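Local coordinates for SnoN,Epimerase SnoN (Streptomyces nogalater, PDB 5EP9), which is a non-heme iron and 2-oxoglutarate-dependent epimerase of nogalamycin biosynthesis, at residues A[109-114]-A[281-286]. Residues are numbered along the deposited sequence; the frame is centred on the assembly and turned at random.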
ATOM      1  N   LEU A 109       5.330  -0.788 -13.218  1.00 32.95           N
ATOM      2  CA  LEU A 109       6.238  -1.398 -12.293  1.00 33.64           C
ATOM      3  C   LEU A 109       5.551  -2.514 -11.510  1.00 31.63           C
ATOM      4  O   LEU A 109       6.070  -3.572 -11.419  1.00 30.04           O
ATOM      5  CB  LEU A 109       6.793  -0.377 -11.332  1.00 34.28           C
ATOM      6  CG  LEU A 109       7.872   0.454 -11.980  1.00 37.51           C
ATOM      7  CD1 LEU A 109       8.154   1.698 -11.134  1.00 37.86           C
ATOM      8  CD2 LEU A 109       9.167  -0.351 -12.121  1.00 40.29           C
ATOM      9  N   ALA A 110       4.382  -2.228 -10.977  1.00 30.48           N
ATOM     10  CA  ALA A 110       3.646  -3.172 -10.234  1.00 30.99           C
ATOM     11  C   ALA A 110       3.391  -4.458 -11.026  1.00 32.87           C
ATOM     12  O   ALA A 110       3.553  -5.574 -10.501  1.00 31.08           O
ATOM     13  CB  ALA A 110       2.309  -2.610  -9.733  1.00 31.78           C
ATOM     14  N   GLU A 111       2.969  -4.309 -12.271  1.00 33.05           N
ATOM     15  CA  GLU A 111       2.662  -5.454 -13.064  1.00 34.22           C
ATOM     16  C   GLU A 111       3.911  -6.231 -13.391  1.00 34.38           C
ATOM     17  O   GLU A 111       3.837  -7.474 -13.410  1.00 35.68           O
ATOM     18  CB  GLU A 111       1.895  -5.146 -14.393  1.00 36.05           C
ATOM     19  CG  GLU A 111       0.488  -4.662 -14.142  1.00 36.80           C
ATOM     20  CD  GLU A 111      -0.440  -4.766 -15.365  1.00 39.95           C
ATOM     21  OE1 GLU A 111       0.047  -4.788 -16.520  1.00 41.98           O
ATOM     22  OE2 GLU A 111      -1.661  -4.791 -15.117  1.00 39.29           O
ATOM     23  N   TYR A 112       5.007  -5.553 -13.685  1.00 33.33           N
ATOM     24  CA  TYR A 112       6.239  -6.233 -13.953  1.00 35.24           C
ATOM     25  C   TYR A 112       6.681  -7.007 -12.663  1.00 34.69           C
ATOM     26  O   TYR A 112       7.061  -8.121 -12.717  1.00 35.07           O
ATOM     27  CB  TYR A 112       7.339  -5.279 -14.401  1.00 36.77           C
ATOM     28  CG  TYR A 112       8.545  -5.994 -15.007  1.00 39.96           C
ATOM     29  CD1 TYR A 112       8.607  -6.315 -16.362  1.00 43.29           C
ATOM     30  CD2 TYR A 112       9.619  -6.362 -14.202  1.00 40.87           C
ATOM     31  CE1 TYR A 112       9.713  -6.982 -16.890  1.00 45.62           C
ATOM     32  CE2 TYR A 112      10.723  -7.042 -14.710  1.00 42.86           C
ATOM     33  CZ  TYR A 112      10.773  -7.350 -16.034  1.00 45.16           C
ATOM     34  OH  TYR A 112      11.869  -8.024 -16.512  1.00 49.30           O
ATOM     35  N   LEU A 113       6.589  -6.389 -11.504  1.00 35.50           N
ATOM     36  CA  LEU A 113       7.022  -7.017 -10.258  1.00 34.62           C
ATOM     37  C   LEU A 113       6.157  -8.199  -9.883  1.00 36.92           C
ATOM     38  O   LEU A 113       6.656  -9.234  -9.448  1.00 35.26           O
ATOM     39  CB  LEU A 113       6.994  -6.048  -9.124  1.00 34.03           C
ATOM     40  CG  LEU A 113       7.953  -4.864  -9.197  1.00 35.34           C
ATOM     41  CD1 LEU A 113       7.730  -3.897  -8.026  1.00 36.11           C
ATOM     42  CD2 LEU A 113       9.381  -5.291  -9.227  1.00 36.56           C
ATOM     43  N   ALA A 114       4.841  -8.039 -10.039  1.00 36.31           N
ATOM     44  CA  ALA A 114       3.921  -9.084  -9.714  1.00 36.77           C
ATOM     45  C   ALA A 114       4.008 -10.229 -10.689  1.00 38.40           C
ATOM     46  O   ALA A 114       3.643 -11.306 -10.369  1.00 40.16           O
ATOM     47  CB  ALA A 114       2.490  -8.559  -9.666  1.00 36.69           C
ATOM     48  N   PRO A 281     -10.287  -1.220 -11.272  1.00 39.47           N
ATOM     49  CA  PRO A 281      -9.924  -1.151 -12.690  1.00 40.11           C
ATOM     50  C   PRO A 281      -8.669  -1.916 -12.993  1.00 38.92           C
ATOM     51  O   PRO A 281      -7.678  -1.844 -12.239  1.00 36.83           O
ATOM     52  CB  PRO A 281      -9.752   0.373 -12.939  1.00 39.19           C
ATOM     53  CG  PRO A 281      -9.336   0.882 -11.579  1.00 37.76           C
ATOM     54  CD  PRO A 281     -10.218   0.103 -10.650  1.00 38.37           C
ATOM     55  N   LEU A 282      -8.653  -2.498 -14.166  1.00 39.21           N
ATOM     56  CA  LEU A 282      -7.444  -2.983 -14.765  1.00 40.37           C
ATOM     57  C   LEU A 282      -6.400  -1.839 -14.835  1.00 41.66           C
ATOM     58  O   LEU A 282      -6.719  -0.747 -15.206  1.00 40.54           O
ATOM     59  CB  LEU A 282      -7.705  -3.525 -16.146  1.00 42.88           C
ATOM     60  CG  LEU A 282      -8.536  -4.818 -16.235  1.00 44.27           C
ATOM     61  CD1 LEU A 282      -9.063  -5.037 -17.646  1.00 46.51           C
ATOM     62  CD2 LEU A 282      -7.710  -5.999 -15.721  1.00 44.01           C
ATOM     63  N   LEU A 283      -5.150  -2.114 -14.472  1.00 40.56           N
ATOM     64  CA  LEU A 283      -4.089  -1.135 -14.618  1.00 41.78           C
ATOM     65  C   LEU A 283      -3.627  -0.933 -16.033  1.00 48.05           C
ATOM     66  O   LEU A 283      -2.991   0.030 -16.329  1.00 50.34           O
ATOM     67  CB  LEU A 283      -2.869  -1.504 -13.764  1.00 38.93           C
ATOM     68  CG  LEU A 283      -3.081  -1.702 -12.293  1.00 36.31           C
ATOM     69  CD1 LEU A 283      -1.761  -1.799 -11.579  1.00 35.98           C
ATOM     70  CD2 LEU A 283      -3.975  -0.662 -11.639  1.00 36.99           C
ATOM     71  N   ARG A 284      -3.874  -1.870 -16.913  1.00 56.41           N
ATOM     72  CA  ARG A 284      -3.495  -1.705 -18.303  1.00 64.70           C
ATOM     73  C   ARG A 284      -4.678  -2.095 -19.202  1.00 66.97           C
ATOM     74  O   ARG A 284      -5.252  -3.125 -19.020  1.00 62.07           O
ATOM     75  CB  ARG A 284      -2.240  -2.537 -18.567  1.00 71.32           C
ATOM     76  CG  ARG A 284      -1.813  -2.715 -20.017  1.00 79.63           C
ATOM     77  CD  ARG A 284      -0.674  -3.711 -20.123  1.00 88.01           C
ATOM     78  NE  ARG A 284      -1.196  -5.082 -19.829  1.00 98.61           N
ATOM     79  CZ  ARG A 284      -0.588  -6.091 -19.171  1.00102.60           C
ATOM     80  NH1 ARG A 284       0.649  -5.986 -18.696  1.00111.67           N
ATOM     81  NH2 ARG A 284      -1.233  -7.247 -18.975  1.00100.60           N
ATOM     82  N   ARG A 285      -5.034  -1.246 -20.162  1.00 73.22           N
ATOM     83  CA  ARG A 285      -6.160  -1.517 -21.068  1.00 79.98           C
ATOM     84  C   ARG A 285      -5.949  -2.907 -21.742  1.00 82.86           C
ATOM     85  O   ARG A 285      -4.856  -3.183 -22.257  1.00 81.03           O
ATOM     86  CB  ARG A 285      -6.286  -0.393 -22.117  1.00 85.41           C
ATOM     87  CG  ARG A 285      -7.636   0.325 -22.130  1.00 89.21           C
ATOM     88  CD  ARG A 285      -7.890   0.926 -23.513  1.00 96.43           C
ATOM     89  NE  ARG A 285      -8.349  -0.079 -24.499  1.00102.66           N
ATOM     90  CZ  ARG A 285      -8.163  -0.043 -25.830  1.00105.77           C
ATOM     91  NH1 ARG A 285      -7.475   0.932 -26.411  1.00107.90           N
ATOM     92  NH2 ARG A 285      -8.661  -1.010 -26.610  1.00106.57           N
ATOM     93  N   PRO A 286      -6.964  -3.815 -21.693  1.00 89.19           N
ATOM     94  CA  PRO A 286      -6.697  -5.116 -22.345  1.00 92.58           C
ATOM     95  C   PRO A 286      -6.805  -4.951 -23.904  1.00 93.27           C
ATOM     96  O   PRO A 286      -7.652  -4.169 -24.433  1.00 85.87           O
ATOM     97  CB  PRO A 286      -7.754  -6.051 -21.722  1.00 92.03           C
ATOM     98  CG  PRO A 286      -8.891  -5.139 -21.332  1.00 92.51           C
ATOM     99  CD  PRO A 286      -8.398  -3.697 -21.338  1.00 90.21           C
TER
HETATM  100  O   HOH W   1      -4.112  -5.016 -16.007  1.00 36.01           O
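With CG beside its backbone N (chi1 -68°) and an extended chain beyond, Glu111 reaches straight out from helix 104-114, while Arg284, whose CG stands anti to the backbone N (chi1 169°), bends at chi3 (71°) and turns one face of its guanidinium to Glu111 OE1. The salt bridge runs from Glu111 OE1 to Arg284 NH1, 2.6 Å, but not as a flat two-pronged pair: OE1 lies over that face of the guanidinium, 3.0 Å from Arg284 CZ, and the two planes are steeply inclined. Glu111 OE2 is the second acceptor, taking hydrogen bonds from Leu118 N and a water at 2.6 Å, and that water accepts a longer bond from Arg284 N, 3.3 Å. Leu283 and Glu111 lie alongside, head to tail, with Leu283 CB 3.8 Å from Glu111 OE2; Leu283 CD1 is directed toward Ala110 CB, a loose approach of 4.5 Å. Cutting Glu111 back to an alanine would probably leave the Arg284 guanidinium without this counter-charge and Leu118 N without its side-chain acceptor. The helix belongs to the 14-202 part of the engineered fusion and the loop to the 203-305 part. Away from the iron site, the loop runs along strand 118-128, joined by backbone hydrogen bonds of Pro281 with Leu120 and of Leu283 with Leu118, while the helix packs Leu109 and Leu113 against helix 30-43 and Phe218 of strand 216-220.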